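Local coordinates for methylmalonyl-CoA carboxyltransferase 12S subunit (Propionibacterium freudenreichii, PDB 1ON3) that transfers the carboxyl group of methylmalonyl-CoA to the biotin of the 1.3S subunit, and as a hexamer forms the core of transcarboxylase, at the interface of chains A and B. Coordinates in Å, arbitrary orientation; residue numbers count along the deposited sequence, not the author numbering. Chains: chain A/B, Methylmalonyl-CoA carboxyltransferase 12S subunit.

Contact 1: the interface of chains A and B. Residues chain A 439, 444, 447-448, 470, 474; chain B 73, 144-145.
A:Tyr470 supplies a polar link in this patch: its phenol OH donates a hydrogen bond of 2.9 Å to the main-chain O of B:Ile144. The donor lies in the carbonyl plane on a lone pair, with a C=O...donor angle of 142°, and the carbonyl oxygen in turn lies at the edge of the tyrosine ring, in its plane. With CG anti to the backbone N (chi1 -172°), the ring runs out from its helix toward chain B. Within chain A, A:Ala444 CB and A:Phe474 CD2 cover opposite faces of the A:Tyr470 ring, each offset toward the rim, the first 3.3 Å above the ring plane, which should limit rotation.

The aromatic contacts form beside this bond. B:Phe73 puts CE2 3.3 Å from A:Phe474 CE2, the two side chains running past each other in opposite directions, while its CZ reaches the backbone of A:Tyr470. B:Gln145 O lies at the edge of the B:Phe73 ring.

Among the aliphatic contacts, B:Ile144 inserts both branches into chain A. B:Ile144 CD1 lies 3.6 Å from A:Met439 SD and 3.8 Å from A:Val447 CG1; CG2 faces A:Ala444 CB and A:Ile448 CG2. A:Ile448 CG2 also packs 3.4 Å from the amide carbon CD of B:Gln145, whose chain bends at chi2 (92°) to lie along it. A phenylalanine in place of A:Tyr470 would probably leave the B:Ile144 carbonyl without its phenol donor.

In the fold of this homohexamer subunit, chain A contributes helices 441-448 and 459-474 with the loop residue A:Met439, and these receive the 3-10 turn 144-146 and the loop at B:Phe73.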
loop_
_atom_site.group_PDB
_atom_site.type_symbol
_atom_site.label_atom_id
_atom_site.label_comp_id
_atom_site.label_asym_id
_atom_site.label_seq_id
_atom_site.Cartn_x
_atom_site.Cartn_y
_atom_site.Cartn_z
ATOM N N MET A 439 -12.190 -28.226 -33.928
ATOM C CA MET A 439 -12.268 -29.688 -34.024
ATOM C C MET A 439 -11.786 -30.106 -35.409
ATOM O O MET A 439 -11.653 -29.265 -36.298
ATOM C CB MET A 439 -13.700 -30.194 -33.779
ATOM C CG MET A 439 -14.689 -29.984 -34.920
ATOM S SD MET A 439 -16.388 -30.319 -34.348
ATOM C CE MET A 439 -16.524 -32.088 -34.649
ATOM N N ALA A 444 -16.172 -32.073 -38.026
ATOM C CA ALA A 444 -16.831 -30.782 -38.152
ATOM C C ALA A 444 -17.847 -30.842 -39.284
ATOM O O ALA A 444 -19.015 -30.493 -39.109
ATOM C CB ALA A 444 -15.803 -29.703 -38.437
ATOM N N VAL A 447 -21.232 -32.709 -39.282
ATOM C CA VAL A 447 -22.242 -32.122 -38.420
ATOM C C VAL A 447 -22.941 -30.989 -39.148
ATOM O O VAL A 447 -24.135 -31.066 -39.434
ATOM C CB VAL A 447 -21.627 -31.577 -37.114
ATOM C CG1 VAL A 447 -22.710 -30.935 -36.256
ATOM C CG2 VAL A 447 -20.940 -32.702 -36.351
ATOM N N ILE A 448 -22.190 -29.941 -39.470
ATOM C CA ILE A 448 -22.770 -28.792 -40.152
ATOM C C ILE A 448 -23.145 -29.062 -41.607
ATOM O O ILE A 448 -23.934 -28.323 -42.194
ATOM C CB ILE A 448 -21.824 -27.560 -40.090
ATOM C CG1 ILE A 448 -20.533 -27.830 -40.865
ATOM C CG2 ILE A 448 -21.507 -27.227 -38.637
ATOM C CD1 ILE A 448 -19.588 -26.628 -40.905
ATOM N N TYR A 470 -13.961 -26.738 -45.175
ATOM C CA TYR A 470 -13.894 -26.389 -43.765
ATOM C C TYR A 470 -12.425 -26.290 -43.350
ATOM O O TYR A 470 -12.022 -25.394 -42.604
ATOM C CB TYR A 470 -14.576 -27.477 -42.936
ATOM C CG TYR A 470 -14.734 -27.117 -41.474
ATOM C CD1 TYR A 470 -15.852 -26.408 -41.023
ATOM C CD2 TYR A 470 -13.748 -27.453 -40.544
ATOM C CE1 TYR A 470 -15.985 -26.040 -39.675
ATOM C CE2 TYR A 470 -13.868 -27.092 -39.204
ATOM C CZ TYR A 470 -14.988 -26.385 -38.776
ATOM O OH TYR A 470 -15.096 -26.023 -37.450
ATOM N N PHE A 474 -10.705 -22.550 -41.939
ATOM C CA PHE A 474 -10.361 -22.370 -40.534
ATOM C C PHE A 474 -9.055 -22.934 -39.988
ATOM O O PHE A 474 -8.403 -22.301 -39.149
ATOM C CB PHE A 474 -11.460 -22.961 -39.661
ATOM C CG PHE A 474 -12.760 -22.234 -39.733
ATOM C CD1 PHE A 474 -12.839 -20.893 -39.403
ATOM C CD2 PHE A 474 -13.924 -22.913 -40.072
ATOM C CE1 PHE A 474 -14.067 -20.234 -39.407
ATOM C CE2 PHE A 474 -15.152 -22.263 -40.076
ATOM C CZ PHE A 474 -15.225 -20.924 -39.743
ATOM N N PHE B 73 -20.081 -20.545 -43.883
ATOM C CA PHE B 73 -20.977 -21.681 -43.785
ATOM C C PHE B 73 -22.408 -21.376 -43.349
ATOM O O PHE B 73 -22.925 -21.973 -42.400
ATOM C CB PHE B 73 -20.348 -22.724 -42.872
ATOM C CG PHE B 73 -18.959 -23.113 -43.291
ATOM C CD1 PHE B 73 -18.716 -23.576 -44.587
ATOM C CD2 PHE B 73 -17.885 -22.987 -42.410
ATOM C CE1 PHE B 73 -17.423 -23.907 -45.004
ATOM C CE2 PHE B 73 -16.586 -23.313 -42.814
ATOM C CZ PHE B 73 -16.354 -23.773 -44.113
ATOM N N ILE B 144 -19.694 -24.915 -34.327
ATOM C CA ILE B 144 -18.831 -25.448 -35.361
ATOM C C ILE B 144 -18.673 -24.634 -36.639
ATOM O O ILE B 144 -17.572 -24.579 -37.197
ATOM C CB ILE B 144 -19.264 -26.893 -35.708
ATOM C CG1 ILE B 144 -19.233 -27.740 -34.431
ATOM C CG2 ILE B 144 -18.340 -27.484 -36.769
ATOM C CD1 ILE B 144 -19.804 -29.133 -34.588
ATOM N N GLN B 145 -19.741 -23.995 -37.109
ATOM C CA GLN B 145 -19.632 -23.208 -38.332
ATOM C C GLN B 145 -18.688 -22.030 -38.181
ATOM O O GLN B 145 -18.241 -21.460 -39.183
ATOM C CB GLN B 145 -20.999 -22.671 -38.772
ATOM C CG GLN B 145 -21.985 -23.732 -39.181
ATOM C CD GLN B 145 -22.862 -24.183 -38.042
ATOM O OE1 GLN B 145 -22.452 -24.181 -36.875
ATOM N NE2 GLN B 145 -24.080 -24.596 -38.372
#

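Contact 2: the interface of chains A and B. Residues chain A 385-386, 389, 522; chain B 184, 187-188.
B:Tyr184 turns the edge of its ring toward helix 384-397 of chain A, with the backbone O of A:Ile385 in the ring plane. B:Tyr184 CE2 is 3.2 Å and CD2 3.3 Å from A:Ile385 O, so both carbons of one ring edge border the carbonyl; this is a carbon-oxygen approach, not a hydrogen bond. A:Ala389 lies off one side of the ring plane, beyond the rim, its N 3.6 Å from B:Tyr184 CE2. In B:Tyr184, CG anti to the carbonyl carbon (chi1 -75°) sends the ring across the chain A helix.

Both chains belong to the carboxyl transferase family, and the patch pairs a helix from the C-terminal CoA carboxyltransferase region of chain A with helix 184-188 from the N-terminal region of chain B. The small side chains of B:Ala187 and A:Ala389 probably allow the close approach of the two helices, as their CB atoms are 3.8 Å apart. B:Ala187, which buries 48 Å² against chain A, also sets its CB 3.6 Å from A:Ile385 CG2. The isoleucine presents this methyl because CG2 is anti to its backbone N. A:Arg386 adds a minor backbone contact, its CA facing the same B:Ala187 methyl.

The next residue, B:Leu188, uses its CD2 branch, 3.8 Å from A:Ala389 O and 4.1 Å from A:Pro522 CG. The proline ring and the leucine side chain cross obliquely, bringing the C-terminal tail of chain A against the end of the short chain B helix.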
loop_
_atom_site.group_PDB
_atom_site.type_symbol
_atom_site.label_atom_id
_atom_site.label_comp_id
_atom_site.label_asym_id
_atom_site.label_seq_id
_atom_site.Cartn_x
_atom_site.Cartn_y
_atom_site.Cartn_z
ATOM N N ILE A 385 -12.859 -33.351 -16.240
ATOM C CA ILE A 385 -13.409 -32.002 -16.268
ATOM C C ILE A 385 -12.709 -31.146 -15.216
ATOM O O ILE A 385 -12.221 -30.070 -15.527
ATOM C CB ILE A 385 -14.945 -31.992 -16.022
ATOM C CG1 ILE A 385 -15.673 -32.487 -17.279
ATOM C CG2 ILE A 385 -15.422 -30.582 -15.666
ATOM C CD1 ILE A 385 -17.189 -32.579 -17.134
ATOM N N ARG A 386 -12.634 -31.621 -13.981
ATOM C CA ARG A 386 -11.976 -30.823 -12.955
ATOM C C ARG A 386 -10.447 -30.884 -13.001
ATOM O O ARG A 386 -9.781 -29.972 -12.496
ATOM C CB ARG A 386 -12.474 -31.210 -11.560
ATOM C CG ARG A 386 -12.223 -32.654 -11.188
ATOM C CD ARG A 386 -13.087 -33.055 -9.998
ATOM N NE ARG A 386 -13.030 -34.492 -9.759
ATOM C CZ ARG A 386 -12.086 -35.096 -9.048
ATOM N NH1 ARG A 386 -11.112 -34.384 -8.493
ATOM N NH2 ARG A 386 -12.111 -36.416 -8.904
ATOM N N ALA A 389 -9.218 -28.682 -16.003
ATOM C CA ALA A 389 -9.453 -27.290 -15.628
ATOM C C ALA A 389 -8.217 -26.682 -14.968
ATOM O O ALA A 389 -7.971 -25.481 -15.104
ATOM C CB ALA A 389 -10.655 -27.195 -14.680
ATOM N N PRO A 522 -8.847 -25.713 -8.986
ATOM C CA PRO A 522 -9.553 -27.001 -9.013
ATOM C C PRO A 522 -8.811 -28.102 -8.267
ATOM O O PRO A 522 -7.572 -28.165 -8.284
ATOM C CB PRO A 522 -9.670 -27.306 -10.503
ATOM C CG PRO A 522 -9.725 -25.916 -11.135
ATOM C CD PRO A 522 -8.668 -25.172 -10.345
ATOM N N TYR B 184 -15.404 -26.929 -19.187
ATOM C CA TYR B 184 -14.355 -26.389 -18.331
ATOM C C TYR B 184 -14.793 -25.080 -17.662
ATOM O O TYR B 184 -14.254 -24.704 -16.622
ATOM C CB TYR B 184 -13.069 -26.206 -19.137
ATOM C CG TYR B 184 -12.368 -27.514 -19.420
ATOM C CD1 TYR B 184 -12.001 -27.862 -20.718
ATOM C CD2 TYR B 184 -12.089 -28.420 -18.389
ATOM C CE1 TYR B 184 -11.369 -29.088 -20.993
ATOM C CE2 TYR B 184 -11.459 -29.647 -18.650
ATOM C CZ TYR B 184 -11.103 -29.964 -19.964
ATOM O OH TYR B 184 -10.470 -31.151 -20.252
ATOM N N ALA B 187 -16.427 -25.992 -14.420
ATOM C CA ALA B 187 -15.386 -26.475 -13.507
ATOM C C ALA B 187 -14.617 -25.329 -12.871
ATOM O O ALA B 187 -14.096 -25.460 -11.763
ATOM C CB ALA B 187 -14.408 -27.395 -14.246
ATOM N N LEU B 188 -14.523 -24.216 -13.591
ATOM C CA LEU B 188 -13.795 -23.055 -13.085
ATOM C C LEU B 188 -14.662 -22.148 -12.216
ATOM O O LEU B 188 -14.136 -21.243 -11.558
ATOM C CB LEU B 188 -13.171 -22.281 -14.250
ATOM C CG LEU B 188 -12.037 -23.060 -14.930
ATOM C CD1 LEU B 188 -11.608 -22.359 -16.206
ATOM C CD2 LEU B 188 -10.855 -23.196 -13.978
#

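The C-alpha centres of contact 1 and contact 2 lie about 26 Å apart, and no residue or secondary-structure element is common to both. The chain A helices in both belong to the C-terminal carboxyltransferase region, and the chain B elements to the N-terminal one, so the same pair of unlike halves is joined at two separate places. The two-fold symmetry repeats both patches with the chains exchanged. Contact 1 also borders substrate sites, since B:Ile144, B:Gln145 and A:Met439 belong to methylmalonyl-CoA pockets; dimer packing within the homohexamer is therefore likely to help shape where the CoA ester binds.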